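Local atomic coordinates of TRAP dicarboxylate transporter, DctP subunit (Sulfurospirillum deleyianum, PDB entry 4OVS), a protein that probably serves as the periplasmic solute-binding subunit of a TRAP transporter, binding succinate for uptake into the cell. Residues A[272-275]-A[276-280]. Residues are numbered along the deposited sequence; the frame is centred on the assembly and turned at random. Where two conformers were deposited one is given.
Sequences ALDD and EDMLA
Glu-276, in the conformer modelled, meets Leu-273 through a shared water, a small example of how an alpha-helical turn can be hydrated without being broken. Both segments belong to the long helix 253-289 of this family 7 solute-binding protein. The chain of Glu-276 leaves with CG anti to the backbone N (chi1 -176°) and bends at chi2, bringing OE1 back beside the preceding turn. In this conformer the water donates to Glu-276 OE1 and to Leu-273 O, each at 2.7 Å. Asp-277 N also calls on Leu-273 O, so one carbonyl accepts from two donors; the backbone bond is weak, 3.3 Å between Asp-277 N and Leu-273 O, though almost straight. Asp-277 rests its CB against the carbonyl oxygens of Leu-273 and Asp-274.

At Met-278, a selenomethionine here, the helix turns to its buried face. Its N binds Asp-274 O at 2.8 Å, while CG sits above the carboxylate plane, 3.6 Å from Asp-274 OD1. The two side chains lie obliquely to one another, and both reach helix 211-216, where Asp-274 touches Ser-212 and Met-278 touches Leu-211 and Tyr-215. This helix carries Asn-213, a succinate-binding residue whose side chain is about 8 Å from that of Asp-274. The Asp-274 side chain is about 10 Å from the bound succinate, too far for direct contact.

Leu-279 also leans on Leu-211, and its carbonyl oxygen accepts a hydrogen bond from the hydroxyl of Ser-283, one turn on. Its N donates to Asp-275 O at 2.9 Å, 31° out of the carbonyl plane, and Leu-279 CB lies 3.2 Å from that oxygen.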
loop_
_atom_site.group_PDB
_atom_site.type_symbol
_atom_site.label_atom_id
_atom_site.label_comp_id
_atom_site.label_asym_id
_atom_site.label_seq_id
_atom_site.Cartn_x
_atom_site.Cartn_y
_atom_site.Cartn_z
ATOM N N ALA A 272 -8.786 -1.357 -10.533
ATOM C CA ALA A 272 -10.164 -0.933 -10.649
ATOM C C ALA A 272 -11.161 -2.123 -10.484
ATOM O O ALA A 272 -12.161 -2.012 -9.802
ATOM C CB ALA A 272 -10.364 -0.206 -11.978
ATOM N N LEU A 273 -10.884 -3.240 -11.141
ATOM C CA LEU A 273 -11.636 -4.476 -10.991
ATOM C C LEU A 273 -11.617 -5.091 -9.600
ATOM O O LEU A 273 -12.462 -5.958 -9.252
ATOM C CB LEU A 273 -11.053 -5.510 -11.959
ATOM C CG LEU A 273 -11.206 -5.206 -13.451
ATOM C CD1 LEU A 273 -10.320 -6.082 -14.291
ATOM C CD2 LEU A 273 -12.667 -5.350 -13.899
ATOM N N ASP A 274 -10.633 -4.727 -8.802
ATOM C CA ASP A 274 -10.243 -5.585 -7.686
ATOM C C ASP A 274 -11.245 -5.618 -6.530
ATOM O O ASP A 274 -11.462 -6.674 -5.943
ATOM C CB ASP A 274 -8.862 -5.157 -7.175
ATOM C CG ASP A 274 -8.178 -6.230 -6.344
ATOM O OD1 ASP A 274 -8.040 -7.371 -6.834
ATOM O OD2 ASP A 274 -7.737 -5.896 -5.221
ATOM N N ASP A 275 -11.859 -4.482 -6.184
ATOM C CA ASP A 275 -12.718 -4.439 -5.003
ATOM C C ASP A 275 -13.944 -5.332 -5.197
ATOM O O ASP A 275 -14.362 -6.024 -4.273
ATOM C CB ASP A 275 -13.157 -3.007 -4.663
ATOM C CG ASP A 275 -12.173 -2.251 -3.748
ATOM O OD1 ASP A 275 -11.150 -2.818 -3.282
ATOM O OD2 ASP A 275 -12.428 -1.038 -3.486
ATOM N N GLU A 276 -14.518 -5.320 -6.400
ATOM C CA GLU A 276 -15.710 -6.097 -6.675
ATOM C C GLU A 276 -15.361 -7.572 -6.628
ATOM O O GLU A 276 -16.044 -8.349 -5.974
ATOM C CB GLU A 276 -16.341 -5.741 -8.021
ATOM C CG GLU A 276 -17.652 -6.472 -8.297
ATOM C CD GLU A 276 -17.481 -7.900 -8.820
ATOM O OE1 GLU A 276 -16.507 -8.198 -9.553
ATOM O OE2 GLU A 276 -18.358 -8.735 -8.505
ATOM N N ASP A 277 -14.282 -7.942 -7.311
ATOM C CA ASP A 277 -13.838 -9.328 -7.301
ATOM C C ASP A 277 -13.528 -9.813 -5.871
ATOM O O ASP A 277 -13.951 -10.879 -5.475
ATOM C CB ASP A 277 -12.597 -9.455 -8.179
ATOM C CG ASP A 277 -12.128 -10.882 -8.338
ATOM O OD1 ASP A 277 -12.962 -11.811 -8.219
ATOM O OD2 ASP A 277 -10.916 -11.072 -8.604
HETATM N N MSE A 278 -12.753 -9.037 -5.110
HETATM C CA MSE A 278 -12.321 -9.475 -3.780
HETATM C C MSE A 278 -13.535 -9.551 -2.831
HETATM O O MSE A 278 -13.616 -10.440 -1.955
HETATM C CB MSE A 278 -11.231 -8.525 -3.262
HETATM C CG MSE A 278 -9.965 -8.602 -4.094
HETATM SE SE MSE A 278 -9.159 -10.387 -3.791
HETATM C CE MSE A 278 -9.224 -11.200 -5.572
ATOM N N LEU A 279 -14.509 -8.649 -3.014
ATOM C CA LEU A 279 -15.632 -8.615 -2.076
ATOM C C LEU A 279 -16.478 -9.862 -2.335
ATOM O O LEU A 279 -16.888 -10.537 -1.417
ATOM C CB LEU A 279 -16.432 -7.336 -2.162
ATOM C CG LEU A 279 -17.678 -7.218 -1.270
ATOM C CD1 LEU A 279 -17.288 -7.310 0.166
ATOM C CD2 LEU A 279 -18.405 -5.914 -1.529
ATOM N N ALA A 280 -16.623 -10.247 -3.588
ATOM C CA ALA A 280 -17.328 -11.491 -3.887
ATOM C C ALA A 280 -16.629 -12.701 -3.239
ATOM O O ALA A 280 -17.271 -13.588 -2.692
ATOM C CB ALA A 280 -17.425 -11.683 -5.371
HETATM O O HOH W 1 -14.249 -7.352 -10.776
#